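Local coordinates for protein HTH-type transcriptional regulator ascG (Escherichia coli, PDB 3BRQ) that represses transcription of the cryptic asc operon as a sequence-specific DNA-binding regulator of the LacI family, at residues Phe41-Met46 with Glu261-Leu266; Gln53-Asp58 with Leu76-Ile81. All coordinates share one frame; numbering follows the deposited sequence.

Interaction 1. Residues Phe41-Met46 with Glu261-Leu266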
loop_
_atom_site.group_PDB
_atom_site.type_symbol
_atom_site.label_atom_id
_atom_site.label_comp_id
_atom_site.label_asym_id
_atom_site.label_seq_id
_atom_site.Cartn_x
_atom_site.Cartn_y
_atom_site.Cartn_z
ATOM N N PHE B 41 -2.487 8.035 -6.845
ATOM C CA PHE B 41 -3.074 7.597 -8.108
ATOM C C PHE B 41 -4.087 8.611 -8.596
ATOM O O PHE B 41 -4.072 8.999 -9.764
ATOM C CB PHE B 41 -3.745 6.234 -7.963
ATOM C CG PHE B 41 -4.455 5.794 -9.228
ATOM C CD1 PHE B 41 -3.733 5.584 -10.396
ATOM C CD2 PHE B 41 -5.843 5.667 -9.254
ATOM C CE1 PHE B 41 -4.371 5.205 -11.604
ATOM C CE2 PHE B 41 -6.505 5.307 -10.447
ATOM C CZ PHE B 41 -5.748 5.060 -11.637
ATOM N N HIS B 42 -4.962 9.065 -7.696
ATOM C CA HIS B 42 -5.993 10.009 -8.101
ATOM C C HIS B 42 -5.465 11.419 -8.290
ATOM O O HIS B 42 -5.930 12.126 -9.170
ATOM C CB HIS B 42 -7.191 9.985 -7.153
ATOM C CG HIS B 42 -7.933 8.690 -7.174
ATOM N ND1 HIS B 42 -8.736 8.316 -8.228
ATOM C CD2 HIS B 42 -7.978 7.672 -6.284
ATOM C CE1 HIS B 42 -9.246 7.120 -7.986
ATOM N NE2 HIS B 42 -8.799 6.709 -6.812
ATOM N N ALA B 43 -4.534 11.863 -7.449
ATOM C CA ALA B 43 -3.796 13.094 -7.758
ATOM C C ALA B 43 -3.111 13.077 -9.136
ATOM O O ALA B 43 -3.235 14.028 -9.893
ATOM C CB ALA B 43 -2.767 13.416 -6.668
ATOM N N ALA B 44 -2.374 12.013 -9.426
ATOM C CA ALA B 44 -1.627 11.879 -10.705
ATOM C C ALA B 44 -2.590 11.861 -11.857
ATOM O O ALA B 44 -2.417 12.575 -12.812
ATOM C CB ALA B 44 -0.790 10.573 -10.750
ATOM N N ARG B 45 -3.611 11.025 -11.759
ATOM C CA ARG B 45 -4.650 11.025 -12.777
ATOM C C ARG B 45 -5.270 12.428 -12.997
ATOM O O ARG B 45 -5.389 12.890 -14.129
ATOM C CB ARG B 45 -5.700 9.970 -12.429
ATOM C CG ARG B 45 -6.254 9.258 -13.625
ATOM C CD ARG B 45 -5.193 8.424 -14.353
ATOM N NE ARG B 45 -5.580 8.227 -15.756
ATOM C CZ ARG B 45 -5.742 7.043 -16.358
ATOM N NH1 ARG B 45 -5.540 5.906 -15.687
ATOM N NH2 ARG B 45 -6.102 6.991 -17.650
HETATM N N MSE B 46 -5.596 13.140 -11.925
HETATM C CA MSE B 46 -6.260 14.423 -12.100
HETATM C C MSE B 46 -5.339 15.451 -12.756
HETATM O O MSE B 46 -5.745 16.171 -13.674
HETATM C CB MSE B 46 -6.744 14.959 -10.756
HETATM C CG MSE B 46 -8.216 14.741 -10.465
HETATM SE SE MSE B 46 -8.978 16.487 -10.035
HETATM C CE MSE B 46 -8.972 17.216 -11.870
ATOM N N GLU B 261 -11.247 16.649 -4.814
ATOM C CA GLU B 261 -11.500 17.982 -4.251
ATOM C C GLU B 261 -10.256 18.848 -4.109
ATOM O O GLU B 261 -10.186 19.920 -4.674
ATOM C CB GLU B 261 -12.159 17.897 -2.885
ATOM C CG GLU B 261 -12.600 19.242 -2.393
ATOM C CD GLU B 261 -13.889 19.704 -3.073
ATOM O OE1 GLU B 261 -14.361 19.073 -4.065
ATOM O OE2 GLU B 261 -14.446 20.690 -2.581
ATOM N N ILE B 262 -9.294 18.423 -3.289
ATOM C CA ILE B 262 -8.067 19.218 -3.111
ATOM C C ILE B 262 -7.274 19.424 -4.407
ATOM O O ILE B 262 -6.799 20.512 -4.680
ATOM C CB ILE B 262 -7.161 18.598 -1.981
ATOM C CG1 ILE B 262 -6.209 19.684 -1.412
ATOM C CG2 ILE B 262 -6.451 17.331 -2.488
ATOM C CD1 ILE B 262 -5.516 19.208 -0.140
ATOM N N ILE B 263 -7.117 18.398 -5.242
ATOM C CA ILE B 263 -6.354 18.641 -6.465
ATOM C C ILE B 263 -7.164 19.505 -7.418
ATOM O O ILE B 263 -6.631 20.411 -8.061
ATOM C CB ILE B 263 -5.929 17.325 -7.160
ATOM C CG1 ILE B 263 -4.954 16.493 -6.292
ATOM C CG2 ILE B 263 -5.362 17.605 -8.553
ATOM C CD1 ILE B 263 -3.714 17.192 -5.745
ATOM N N GLY B 264 -8.469 19.234 -7.510
ATOM C CA GLY B 264 -9.344 20.019 -8.398
ATOM C C GLY B 264 -9.344 21.497 -7.999
ATOM O O GLY B 264 -9.206 22.384 -8.866
ATOM N N ARG B 265 -9.472 21.758 -6.698
ATOM C CA ARG B 265 -9.356 23.124 -6.201
ATOM C C ARG B 265 -8.017 23.791 -6.470
ATOM O O ARG B 265 -7.988 24.967 -6.822
ATOM C CB ARG B 265 -9.705 23.205 -4.718
ATOM C CG ARG B 265 -11.195 22.959 -4.466
ATOM C CD ARG B 265 -11.593 23.550 -3.131
ATOM N NE ARG B 265 -12.802 22.953 -2.539
ATOM C CZ ARG B 265 -13.173 23.126 -1.257
ATOM N NH1 ARG B 265 -12.422 23.866 -0.427
ATOM N NH2 ARG B 265 -14.285 22.547 -0.785
ATOM N N LEU B 266 -6.899 23.073 -6.304
ATOM C CA LEU B 266 -5.577 23.678 -6.576
ATOM C C LEU B 266 -5.462 24.076 -8.025
ATOM O O LEU B 266 -4.985 25.165 -8.318
ATOM C CB LEU B 266 -4.415 22.743 -6.172
ATOM C CG LEU B 266 -4.122 22.599 -4.677
ATOM C CD1 LEU B 266 -3.127 21.404 -4.396
ATOM C CD2 LEU B 266 -3.602 23.914 -4.081
#
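Ile263 reaches Ala43 and Met46 with two different branches, and these apolar meetings make up much of the contact between helix 36-49 and helix 255-270. The segment axes come within 9.7 Å and run in roughly the same direction, with a signed crossing angle of -28°. Backbones are closest where Ala43 faces Ile263, their CA atoms 6.2 Å apart.

The first torsion of Ile263 (-64°) places CG1 beside its own backbone N and leaves CG2 anti to that N, which splits the branches between two partners. CG1 lies 3.8 Å from Ala43 CB. CG2 turns to the next helical turn and lies 3.7 Å from Met46 CB.

A second kind of meeting sets a side chain against bare backbone. Met46, present as selenomethionine, bends at its second and third torsions and brings SE across to Gly264, 3.8 Å from Gly264 N and 3.9 Å from Gly264 CA. Gly264 has no side chain to intervene, so the selenium packs on the main chain itself.

A polar interaction also lies within segment 261-266, away from the interface. One helical turn apart, Arg265 NH2 forms a short but bent salt bridge of 2.6 Å to the anti lone pair of Glu261 OE2, while Arg265 NE adds a weak bond to the same oxygen. Toward the sheet, Ala43 rests on Leu24 and Ile263 on Leu22 of strand 21-27. Phe41 meets the ring of His32 of the second subunit.

With no hydrogen bond between them, the two segments meet here through apolar packing, on one face of the parallel sheet in the N-terminal half of a periplasmic-binding-protein-like fold, where helix 255-270 returns late in the chain to lie beside helix 36-49.

Interaction 2. Residues Gln53-Asp58 with Leu76-Ile81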
loop_
_atom_site.group_PDB
_atom_site.type_symbol
_atom_site.label_atom_id
_atom_site.label_comp_id
_atom_site.label_asym_id
_atom_site.label_seq_id
_atom_site.Cartn_x
_atom_site.Cartn_y
_atom_site.Cartn_z
ATOM N N GLN B 53 1.992 18.859 -14.854
ATOM C CA GLN B 53 3.022 17.933 -14.367
ATOM C C GLN B 53 2.859 17.786 -12.867
ATOM O O GLN B 53 2.509 18.728 -12.158
ATOM C CB GLN B 53 4.424 18.456 -14.644
ATOM C CG GLN B 53 4.783 18.557 -16.126
ATOM C CD GLN B 53 4.638 17.197 -16.849
ATOM O OE1 GLN B 53 4.950 16.144 -16.275
ATOM N NE2 GLN B 53 4.133 17.222 -18.087
ATOM N N LEU B 54 3.155 16.592 -12.398
ATOM C CA LEU B 54 3.072 16.277 -11.000
ATOM C C LEU B 54 4.491 16.040 -10.478
ATOM O O LEU B 54 5.281 15.330 -11.139
ATOM C CB LEU B 54 2.267 14.992 -10.849
ATOM C CG LEU B 54 1.961 14.553 -9.422
ATOM C CD1 LEU B 54 0.779 15.333 -8.948
ATOM C CD2 LEU B 54 1.664 13.087 -9.429
ATOM N N LEU B 55 4.789 16.616 -9.312
ATOM C CA LEU B 55 6.040 16.362 -8.574
ATOM C C LEU B 55 5.700 15.944 -7.138
ATOM O O LEU B 55 4.935 16.634 -6.481
ATOM C CB LEU B 55 6.913 17.631 -8.501
ATOM C CG LEU B 55 7.812 17.895 -9.726
ATOM C CD1 LEU B 55 8.708 19.120 -9.489
ATOM C CD2 LEU B 55 8.647 16.650 -10.069
ATOM N N LEU B 56 6.223 14.826 -6.656
ATOM C CA LEU B 56 6.023 14.486 -5.217
ATOM C C LEU B 56 7.371 14.555 -4.513
ATOM O O LEU B 56 8.290 13.881 -4.918
ATOM C CB LEU B 56 5.476 13.069 -5.079
ATOM C CG LEU B 56 5.484 12.369 -3.734
ATOM C CD1 LEU B 56 4.424 12.955 -2.822
ATOM C CD2 LEU B 56 5.171 10.884 -3.971
ATOM N N ALA B 57 7.455 15.325 -3.432
ATOM C CA ALA B 57 8.667 15.357 -2.638
ATOM C C ALA B 57 8.455 14.598 -1.318
ATOM O O ALA B 57 7.424 14.747 -0.645
ATOM C CB ALA B 57 9.116 16.855 -2.381
ATOM N N ASP B 58 9.431 13.771 -0.963
ATOM C CA ASP B 58 9.456 13.114 0.324
ATOM C C ASP B 58 9.414 14.222 1.428
ATOM O O ASP B 58 10.317 15.020 1.543
ATOM C CB ASP B 58 10.766 12.349 0.436
ATOM C CG ASP B 58 10.868 11.505 1.684
ATOM O OD1 ASP B 58 9.846 11.407 2.414
ATOM O OD2 ASP B 58 11.997 10.961 1.904
ATOM N N LEU B 76 11.622 24.681 -6.921
ATOM C CA LEU B 76 11.630 24.002 -8.223
ATOM C C LEU B 76 10.558 24.638 -9.117
ATOM O O LEU B 76 10.341 24.193 -10.238
ATOM C CB LEU B 76 11.416 22.506 -8.059
ATOM C CG LEU B 76 12.482 21.812 -7.207
ATOM C CD1 LEU B 76 12.106 20.341 -7.058
ATOM C CD2 LEU B 76 13.862 21.993 -7.832
ATOM N N ARG B 77 9.941 25.710 -8.627
ATOM C CA ARG B 77 8.855 26.389 -9.341
ATOM C C ARG B 77 7.619 25.517 -9.566
ATOM O O ARG B 77 6.992 25.593 -10.621
ATOM C CB ARG B 77 9.302 27.000 -10.690
ATOM C CG ARG B 77 8.688 28.389 -10.953
ATOM C CD ARG B 77 8.725 28.809 -12.440
ATOM N NE ARG B 77 10.055 28.724 -13.032
ATOM C CZ ARG B 77 10.562 29.614 -13.899
ATOM N NH1 ARG B 77 9.859 30.695 -14.260
ATOM N NH2 ARG B 77 11.784 29.429 -14.400
ATOM N N CYS B 78 7.249 24.713 -8.575
ATOM C CA CYS B 78 5.853 24.274 -8.478
ATOM C C CYS B 78 4.918 25.468 -8.330
ATOM O O CYS B 78 5.172 26.386 -7.550
ATOM C CB CYS B 78 5.636 23.303 -7.319
ATOM S SG CYS B 78 6.443 21.749 -7.640
ATOM N N ASP B 79 3.819 25.428 -9.071
ATOM C CA ASP B 79 2.841 26.527 -9.118
ATOM C C ASP B 79 1.794 26.455 -7.990
ATOM O O ASP B 79 1.261 27.469 -7.587
ATOM C CB ASP B 79 2.177 26.525 -10.493
ATOM C CG ASP B 79 3.210 26.605 -11.631
ATOM O OD1 ASP B 79 3.645 27.726 -11.913
ATOM O OD2 ASP B 79 3.639 25.560 -12.184
ATOM N N ALA B 80 1.532 25.242 -7.485
ATOM C CA ALA B 80 0.641 24.989 -6.354
ATOM C C ALA B 80 1.166 23.811 -5.535
ATOM O O ALA B 80 1.790 22.878 -6.095
ATOM C CB ALA B 80 -0.744 24.643 -6.855
ATOM N N ILE B 81 0.861 23.809 -4.228
ATOM C CA ILE B 81 1.319 22.698 -3.370
ATOM C C ILE B 81 0.148 22.028 -2.631
ATOM O O ILE B 81 -0.746 22.711 -2.107
ATOM C CB ILE B 81 2.379 23.207 -2.359
ATOM C CG1 ILE B 81 3.516 23.938 -3.092
ATOM C CG2 ILE B 81 2.960 22.047 -1.449
ATOM C CD1 ILE B 81 4.484 22.928 -3.728
#
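A single methyl, CD1 of Leu55, makes every close contact between the two segments, meeting Cys78 and Leu76 although strands 53-60 and 80-84 are not neighbours in the sheet. The arrangement is a beta-alpha-beta crossover of the Rossmann-like N-terminal half of a periplasmic-binding-protein fold: strand 53-60, helix 63-75, then strand 80-84. Strand 21-27 runs between the two, and the backbone of Leu55 is hydrogen-bonded to Leu22 and Leu24 of that strand. This explains why no hydrogen bond joins the segments and why even their nearest CA atoms, those of Leu55 and Cys78, are 7.9 Å apart.

Across that spacing the side chains close the distance. Leu55 and Cys78 both point toward the opposing segment, each with its gamma atom anti to the carbonyl carbon (chi1 -84° and -69°), and Cys78 SG arrives 3.9 Å from Leu55 CD1. The thiol sulfur acts here as an apolar surface, and its side chain also packs on Leu73 and Thr21.

The turn that delivers Cys78 is a Schellman motif closing helix 63-75. Arg77 is its C-prime residue, with a positive phi of 62°; the N of Cys78 turns back to Leu73 O, and the N of Arg77 to Leu74 O. Just beyond, Asp79 OD2 accepts a hydrogen bond from Thr21 N, tying Asp79 to the start of strand 21-27.

Strand 53-60 is outermost in its own chain, yet Leu55, Leu56 and Ala57 pair antiparallel with a strand of the second subunit, so the sheet continues across the dimer. Leu55 also packs on Leu76 of that subunit. Within the chain, the looser partner of its CD1 is the methyl CD1 of Leu76, at 4.4 Å.

From the N terminus, strand 21-27 leads into helix 36-49, which carries the first half of interaction 1, and the next strand, 53-60, opens interaction 2. That contact closes early, after the 17 residues chiefly occupied by helix 63-75. Interaction 1 closes only after 214 residues, once the chain has laid down most of the second sheet and come back as helix 255-270, so the short loop lies wholly within the long one. Their centres are 13 Å apart and they touch directly: Ala44 CA lies 3.7 Å from Leu54 CD2, and Leu266 CD1 3.6 Å from Ile81 O. Together they join the returning helix, the parallel sheet and its crossover, and both reach the second subunit.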